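Local coordinates for protein glycerol trinitrate reductase (PDB 5EPD) that probably acts as an FMN-dependent oxidoreductase of the Old Yellow Enzyme family that degrades nitrate esters such as glycerol trinitrate, at residues E77-S82 against I117-W122; P92-Q97 against A183-A188. All blocks are in the same frame, centred on the assembly; numbering follows the deposited sequence.

Interaction 1 (E77-S82 against I117-W122); sequences EATQIS and IVLQLW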
ATOM      1  N   GLU A  77      -0.933   6.570  -0.639  1.00 23.32           N
ATOM      2  CA  GLU A  77       0.441   6.284  -0.965  1.00 24.39           C
ATOM      3  C   GLU A  77       1.116   5.587   0.196  1.00 24.27           C
ATOM      4  O   GLU A  77       0.839   5.883   1.378  1.00 24.08           O
ATOM      5  CB  GLU A  77       1.179   7.587  -1.258  1.00 25.12           C
ATOM      6  CG  GLU A  77       1.103   8.623  -0.121  1.00 25.14           C
ATOM      7  CD  GLU A  77       1.367  10.046  -0.615  1.00 26.04           C
ATOM      8  OE1 GLU A  77       0.414  10.859  -0.776  1.00 25.19           O
ATOM      9  OE2 GLU A  77       2.555  10.354  -0.836  1.00 26.70           O
ATOM     10  N   ALA A  78       1.989   4.650  -0.143  1.00 24.32           N
ATOM     11  CA  ALA A  78       2.844   4.017   0.857  1.00 25.42           C
ATOM     12  C   ALA A  78       3.572   5.099   1.686  1.00 26.10           C
ATOM     13  O   ALA A  78       4.138   6.052   1.126  1.00 23.93           O
ATOM     14  CB  ALA A  78       3.851   3.099   0.185  1.00 24.87           C
ATOM     15  N   THR A  79       3.531   4.920   3.010  1.00 25.76           N
ATOM     16  CA  THR A  79       3.885   5.936   3.984  1.00 25.08           C
ATOM     17  C   THR A  79       4.756   5.250   5.088  1.00 25.15           C
ATOM     18  O   THR A  79       4.272   4.400   5.862  1.00 23.66           O
ATOM     19  CB  THR A  79       2.590   6.605   4.527  1.00 26.74           C
ATOM     20  OG1 THR A  79       2.014   7.454   3.517  1.00 25.39           O
ATOM     21  CG2 THR A  79       2.845   7.438   5.819  1.00 27.79           C
ATOM     22  N   GLN A  80       6.053   5.587   5.103  1.00 25.84           N
ATOM     23  CA  GLN A  80       7.035   4.987   6.037  1.00 27.22           C
ATOM     24  C   GLN A  80       6.753   5.220   7.527  1.00 28.82           C
ATOM     25  O   GLN A  80       6.385   6.328   7.971  1.00 27.19           O
ATOM     26  CB  GLN A  80       8.442   5.481   5.760  1.00 27.07           C
ATOM     27  CG  GLN A  80       8.591   6.991   5.908  1.00 27.33           C
ATOM     28  CD  GLN A  80       8.669   7.714   4.573  1.00 28.36           C
ATOM     29  OE1 GLN A  80       8.127   7.268   3.552  1.00 26.69           O
ATOM     30  NE2 GLN A  80       9.341   8.853   4.577  1.00 31.37           N
ATOM     31  N   ILE A  81       6.961   4.145   8.278  1.00 28.73           N
ATOM     32  CA  ILE A  81       6.773   4.133   9.730  1.00 30.17           C
ATOM     33  C   ILE A  81       8.009   4.674  10.513  1.00 32.19           C
ATOM     34  O   ILE A  81       7.906   5.011  11.704  1.00 36.15           O
ATOM     35  CB  ILE A  81       6.415   2.707  10.173  1.00 28.84           C
ATOM     36  CG1 ILE A  81       7.582   1.730   9.925  1.00 28.56           C
ATOM     37  CG2 ILE A  81       5.155   2.257   9.440  1.00 29.19           C
ATOM     38  CD1 ILE A  81       7.348   0.332  10.461  1.00 29.38           C
ATOM     39  N   SER A  82       9.157   4.745   9.832  1.00 30.90           N
ATOM     40  CA  SER A  82      10.426   5.234  10.377  1.00 30.79           C
ATOM     41  C   SER A  82      11.257   5.686   9.195  1.00 31.69           C
ATOM     42  O   SER A  82      10.927   5.359   8.058  1.00 33.93           O
ATOM     43  CB  SER A  82      11.154   4.096  11.058  1.00 30.49           C
ATOM     44  OG  SER A  82      11.407   3.051  10.131  1.00 29.60           O
ATOM     45  N   ILE A 117     -10.667   6.839   3.706  1.00 33.68           N
ATOM     46  CA  ILE A 117      -9.227   6.795   3.467  1.00 33.64           C
ATOM     47  C   ILE A 117      -8.513   6.018   4.558  1.00 33.06           C
ATOM     48  O   ILE A 117      -8.679   6.262   5.763  1.00 33.20           O
ATOM     49  CB  ILE A 117      -8.598   8.202   3.269  1.00 33.29           C
ATOM     50  CG1 ILE A 117      -7.167   8.062   2.733  1.00 32.32           C
ATOM     51  CG2 ILE A 117      -8.659   9.031   4.556  1.00 33.95           C
ATOM     52  CD1 ILE A 117      -6.524   9.402   2.436  1.00 32.87           C
ATOM     53  N   VAL A 118      -7.723   5.074   4.077  1.00 32.08           N
ATOM     54  CA  VAL A 118      -6.916   4.198   4.872  1.00 31.18           C
ATOM     55  C   VAL A 118      -5.445   4.527   4.550  1.00 31.30           C
ATOM     56  O   VAL A 118      -5.100   4.802   3.390  1.00 29.73           O
ATOM     57  CB  VAL A 118      -7.323   2.765   4.500  1.00 32.46           C
ATOM     58  CG1 VAL A 118      -6.215   1.764   4.755  1.00 33.85           C
ATOM     59  CG2 VAL A 118      -8.577   2.402   5.277  1.00 32.42           C
ATOM     60  N   LEU A 119      -4.589   4.532   5.573  1.00 32.61           N
ATOM     61  CA  LEU A 119      -3.138   4.750   5.380  1.00 34.61           C
ATOM     62  C   LEU A 119      -2.364   3.424   5.190  1.00 31.20           C
ATOM     63  O   LEU A 119      -2.460   2.489   5.996  1.00 30.54           O
ATOM     64  CB  LEU A 119      -2.566   5.583   6.539  1.00 36.23           C
ATOM     65  CG  LEU A 119      -1.078   5.947   6.519  1.00 38.26           C
ATOM     66  CD1 LEU A 119      -0.769   7.220   7.291  1.00 39.14           C
ATOM     67  CD2 LEU A 119      -0.246   4.834   7.118  1.00 41.47           C
ATOM     68  N   GLN A 120      -1.578   3.349   4.120  1.00 30.45           N
ATOM     69  CA  GLN A 120      -0.736   2.163   3.899  1.00 29.76           C
ATOM     70  C   GLN A 120       0.624   2.297   4.578  1.00 28.53           C
ATOM     71  O   GLN A 120       1.468   3.084   4.154  1.00 26.57           O
ATOM     72  CB  GLN A 120      -0.536   1.845   2.405  1.00 29.29           C
ATOM     73  CG  GLN A 120       0.104   0.479   2.166  1.00 28.20           C
ATOM     74  CD  GLN A 120       0.515   0.234   0.735  1.00 27.25           C
ATOM     75  OE1 GLN A 120       1.207   1.045   0.146  1.00 31.72           O
ATOM     76  NE2 GLN A 120       0.138  -0.889   0.189  1.00 25.44           N
ATOM     77  N   LEU A 121       0.811   1.499   5.625  1.00 28.35           N
ATOM     78  CA  LEU A 121       2.047   1.461   6.413  1.00 30.11           C
ATOM     79  C   LEU A 121       3.220   0.736   5.742  1.00 30.98           C
ATOM     80  O   LEU A 121       3.124  -0.463   5.392  1.00 32.23           O
ATOM     81  CB  LEU A 121       1.795   0.750   7.740  1.00 31.14           C
ATOM     82  CG  LEU A 121       0.725   1.388   8.608  1.00 32.58           C
ATOM     83  CD1 LEU A 121       0.363   0.407   9.716  1.00 34.82           C
ATOM     84  CD2 LEU A 121       1.199   2.729   9.153  1.00 33.91           C
ATOM     85  N   TRP A 122       4.349   1.442   5.668  1.00 29.43           N
ATOM     86  CA  TRP A 122       5.480   1.028   4.873  1.00 28.99           C
ATOM     87  C   TRP A 122       6.769   0.812   5.669  1.00 28.56           C
ATOM     88  O   TRP A 122       7.115   1.605   6.554  1.00 28.38           O
ATOM     89  CB  TRP A 122       5.742   2.156   3.888  1.00 29.98           C
ATOM     90  CG  TRP A 122       6.267   1.787   2.564  1.00 29.96           C
ATOM     91  CD1 TRP A 122       6.424   0.521   2.020  1.00 30.68           C
ATOM     92  CD2 TRP A 122       6.660   2.714   1.553  1.00 28.31           C
ATOM     93  NE1 TRP A 122       6.893   0.626   0.722  1.00 29.89           N
ATOM     94  CE2 TRP A 122       7.034   1.961   0.412  1.00 29.44           C
ATOM     95  CE3 TRP A 122       6.684   4.107   1.486  1.00 27.16           C
ATOM     96  CZ2 TRP A 122       7.456   2.569  -0.771  1.00 29.83           C
ATOM     97  CZ3 TRP A 122       7.101   4.710   0.320  1.00 28.06           C
ATOM     98  CH2 TRP A 122       7.482   3.947  -0.797  1.00 28.78           C
TER

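Interaction 2 (P92-Q97 against A183-A188); sequences PGIYTQ and ANSIEA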
ATOM      1  N   PRO A  92       6.014  10.445   2.253  1.00 28.43           N
ATOM      2  CA  PRO A  92       5.665  10.945   3.591  1.00 28.79           C
ATOM      3  C   PRO A  92       5.805   9.946   4.699  1.00 27.27           C
ATOM      4  O   PRO A  92       5.838   8.748   4.452  1.00 26.54           O
ATOM      5  CB  PRO A  92       4.172  11.322   3.451  1.00 29.76           C
ATOM      6  CG  PRO A  92       3.662  10.413   2.380  1.00 30.37           C
ATOM      7  CD  PRO A  92       4.815  10.276   1.397  1.00 30.77           C
ATOM      8  N   GLY A  93       5.794  10.451   5.928  1.00 28.79           N
ATOM      9  CA  GLY A  93       5.926   9.602   7.115  1.00 28.98           C
ATOM     10  C   GLY A  93       4.682   9.570   7.965  1.00 29.48           C
ATOM     11  O   GLY A  93       3.682  10.250   7.693  1.00 27.99           O
ATOM     12  N   ILE A  94       4.726   8.737   8.992  1.00 30.92           N
ATOM     13  CA  ILE A  94       3.634   8.687   9.949  1.00 33.11           C
ATOM     14  C   ILE A  94       4.228   8.434  11.331  1.00 34.36           C
ATOM     15  O   ILE A  94       3.630   7.764  12.153  1.00 40.28           O
ATOM     16  CB  ILE A  94       2.560   7.647   9.522  1.00 33.41           C
ATOM     17  CG1 ILE A  94       1.333   7.660  10.445  1.00 32.57           C
ATOM     18  CG2 ILE A  94       3.154   6.249   9.455  1.00 35.21           C
ATOM     19  CD1 ILE A  94       0.752   9.046  10.640  1.00 33.73           C
ATOM     20  N   TYR A  95       5.412   8.985  11.588  1.00 36.23           N
ATOM     21  CA  TYR A  95       6.101   8.720  12.850  1.00 37.69           C
ATOM     22  C   TYR A  95       6.354   9.948  13.717  1.00 39.90           C
ATOM     23  O   TYR A  95       6.630   9.776  14.899  1.00 44.57           O
ATOM     24  CB  TYR A  95       7.415   7.954  12.613  1.00 37.87           C
ATOM     25  CG  TYR A  95       8.429   8.603  11.647  1.00 36.21           C
ATOM     26  CD1 TYR A  95       8.421   8.297  10.295  1.00 34.54           C
ATOM     27  CD2 TYR A  95       9.408   9.476  12.110  1.00 35.77           C
ATOM     28  CE1 TYR A  95       9.335   8.855   9.424  1.00 34.65           C
ATOM     29  CE2 TYR A  95      10.331  10.036  11.246  1.00 34.99           C
ATOM     30  CZ  TYR A  95      10.290   9.718   9.899  1.00 34.91           C
ATOM     31  OH  TYR A  95      11.197  10.269   9.027  1.00 30.88           O
ATOM     32  N   THR A  96       6.288  11.156  13.147  1.00 40.78           N
ATOM     33  CA  THR A  96       6.434  12.398  13.925  1.00 39.82           C
ATOM     34  C   THR A  96       5.102  13.155  13.973  1.00 40.93           C
ATOM     35  O   THR A  96       4.277  13.014  13.065  1.00 43.48           O
ATOM     36  CB  THR A  96       7.491  13.345  13.333  1.00 37.73           C
ATOM     37  OG1 THR A  96       7.014  13.878  12.093  1.00 37.56           O
ATOM     38  CG2 THR A  96       8.807  12.647  13.128  1.00 36.17           C
ATOM     39  N   GLN A  97       4.904  13.960  15.024  1.00 39.20           N
ATOM     40  CA  GLN A  97       3.700  14.803  15.150  1.00 38.31           C
ATOM     41  C   GLN A  97       3.458  15.724  13.955  1.00 36.97           C
ATOM     42  O   GLN A  97       2.301  15.882  13.546  1.00 37.11           O
ATOM     43  CB  GLN A  97       3.746  15.676  16.414  1.00 39.16           C
ATOM     44  CG  GLN A  97       2.388  16.261  16.798  1.00 39.67           C
ATOM     45  CD  GLN A  97       1.343  15.184  17.151  1.00 41.64           C
ATOM     46  OE1 GLN A  97       1.671  14.143  17.712  1.00 42.15           O
ATOM     47  NE2 GLN A  97       0.079  15.440  16.818  1.00 44.36           N
ATOM     48  N   ALA A 183      -1.325   3.513  15.402  1.00 42.36           N
ATOM     49  CA  ALA A 183      -2.022   4.415  16.341  1.00 41.17           C
ATOM     50  C   ALA A 183      -1.887   5.881  15.957  1.00 39.66           C
ATOM     51  O   ALA A 183      -2.761   6.677  16.276  1.00 38.53           O
ATOM     52  CB  ALA A 183      -1.535   4.198  17.765  1.00 41.74           C
ATOM     53  N   ASN A 184      -0.776   6.229  15.302  1.00 40.86           N
ATOM     54  CA  ASN A 184      -0.589   7.560  14.705  1.00 40.88           C
ATOM     55  C   ASN A 184      -1.550   7.805  13.519  1.00 41.00           C
ATOM     56  O   ASN A 184      -1.943   8.950  13.250  1.00 41.84           O
ATOM     57  CB  ASN A 184       0.861   7.755  14.220  1.00 40.38           C
ATOM     58  CG  ASN A 184       1.874   7.811  15.357  1.00 41.80           C
ATOM     59  OD1 ASN A 184       1.512   7.962  16.521  1.00 43.62           O
ATOM     60  ND2 ASN A 184       3.153   7.694  15.019  1.00 39.95           N
ATOM     61  N   SER A 185      -1.897   6.734  12.805  1.00 37.52           N
ATOM     62  CA  SER A 185      -2.804   6.829  11.678  1.00 38.16           C
ATOM     63  C   SER A 185      -4.209   7.108  12.168  1.00 38.44           C
ATOM     64  O   SER A 185      -4.932   7.864  11.527  1.00 34.90           O
ATOM     65  CB  SER A 185      -2.781   5.551  10.836  1.00 38.12           C
ATOM     66  OG  SER A 185      -1.483   5.313  10.315  1.00 38.86           O
ATOM     67  N   ILE A 186      -4.586   6.512  13.305  1.00 40.09           N
ATOM     68  CA  ILE A 186      -5.871   6.806  13.955  1.00 42.54           C
ATOM     69  C   ILE A 186      -5.905   8.211  14.540  1.00 43.48           C
ATOM     70  O   ILE A 186      -6.913   8.884  14.406  1.00 44.82           O
ATOM     71  CB  ILE A 186      -6.220   5.815  15.079  1.00 44.83           C
ATOM     72  CG1 ILE A 186      -6.270   4.373  14.540  1.00 46.67           C
ATOM     73  CG2 ILE A 186      -7.552   6.187  15.714  1.00 45.74           C
ATOM     74  CD1 ILE A 186      -7.072   4.180  13.265  1.00 47.55           C
ATOM     75  N   GLU A 187      -4.825   8.646  15.192  1.00 44.70           N
ATOM     76  CA  GLU A 187      -4.723  10.037  15.631  1.00 46.05           C
ATOM     77  C   GLU A 187      -4.980  10.970  14.444  1.00 47.52           C
ATOM     78  O   GLU A 187      -5.711  11.949  14.573  1.00 49.22           O
ATOM     79  CB  GLU A 187      -3.356  10.341  16.258  1.00 49.16           C
ATOM     80  CG  GLU A 187      -3.302  11.661  17.040  1.00 51.42           C
ATOM     81  CD  GLU A 187      -1.926  11.971  17.644  1.00 55.37           C
ATOM     82  OE1 GLU A 187      -1.660  13.168  17.952  1.00 56.07           O
ATOM     83  OE2 GLU A 187      -1.109  11.032  17.822  1.00 53.41           O
ATOM     84  N   ALA A 188      -4.408  10.639  13.282  1.00 45.87           N
ATOM     85  CA  ALA A 188      -4.494  11.493  12.086  1.00 43.67           C
ATOM     86  C   ALA A 188      -5.868  11.478  11.347  1.00 41.94           C
ATOM     87  O   ALA A 188      -6.024  12.118  10.297  1.00 38.45           O
ATOM     88  CB  ALA A 188      -3.373  11.131  11.128  1.00 42.72           C
TER

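Interaction 1 (E77-S82 against I117-W122)
Leu119 CD1 meets the Thr79 methyl, CG2, at 3.9 Å. The two side chains cross at about a right angle. CG2 is anti to the Thr79 N and OG1 lies beside that N (chi1 -72°), where OG1 donates to Glu77 O. This brings the methyl to the leucine and ties the hydroxyl back to its own chain.

At Gln120 the backbone O accepts from Thr79 N at 3.0 Å, nearly in line with the carbonyl bond. The extended Gln120 side chain brings OE1 to 3.3 Å from Ala78 CB, and NE2 makes a weak bond to Glu194. Leu121 pairs with Thr79 in parallel register, and Leu121 CD2 touches Ile81 CG2 at 4.0 Å. Leu121 and Ile81 both also pack on Ala181 of helix 171-187.

Trp122 ends the strand. Trp122 N donates to Thr79 O at 3.0 Å, from well above the carbonyl plane. Trp122 O takes Ile81 N at 3.1 Å in the carbonyl plane, and Gln80 CA at 3.4 Å as a C-H donor. Ala78 CB is modelled over one face of the indole, too close to be trusted in detail, while Gln80 N stands at the ring edge. His196 and Tyr201 add further ring contacts.

These are neighbouring strands of the TIM barrel, joined by a beta-alpha-beta crossover. Every residue that touches here is buried, so the three backbone bonds satisfy polar atoms shut off from solvent.

Interaction 2 (P92-Q97 against A183-A188)
Ile94 and Asn184 form the close-packed part of this contact. Their side chains run past each other in opposite directions. Ile94 CG1 lies 3.8 Å from Asn184 CB and 3.7 Å from Ser185 OG. Ile94 CD1 touches Asn184 O at 3.8 Å. CG1 stands anti to the Ile94 N (chi1 -175°), which carries this longer branch to the helix.

Next to this apolar contact, Asn184 ND2 donates to Ile94 O at 2.9 Å. The bond is nearly straight, 165° at the hydrogen, and the acceptor lies in the amide plane. Ser185 OG is bonded back to Ala181 O, one turn earlier in its own helix, and it meets Ile94 as a packing partner.

The contact belongs to the TIM barrel. Residues 92-97 lie in the loop that leads from strand 73-80 into helix 97-112, with Thr96 at the N-cap. Residues 183-187 are the last turn of the next helix round the barrel, 171-187, and Ala188 follows it. Ile94 also reaches inward to Leu119 and Leu121 of strand 117-122.

Toward solvent the fit is looser. Gln97 and Glu187 are exposed and meet only through their ends. Gln97 NE2 donates to Glu187 OE1 at 3.1 Å, from above the carboxylate plane. The glutamine chain bends at chi2 (63°) to get there. The same NE2 also binds Asp101 OD1, so two acidic side chains share one amide nitrogen.

How the interactions relate
The centres of interactions 1 and 2 lie about 9 Å apart. A probable hydrogen bond, Gln80 O to Ile94 N at 3.1 Å, ties them together. Interaction 1 is a strand pair of the barrel wall. It takes in the C-terminal ends of strands 73-80 and 117-122, the end of the barrel where FMN binds in this family. This crystal form carries no FMN. Interaction 2 lies outside the wall, its centre about 15 Å from the chain centre against about 7 Å for interaction 1. It covers the side where Thr79, Leu119 and Leu121 point. Ile94 touches all three, and Ser185 packs on both leucines. Gln120 and Trp122 project from the other side, toward His196.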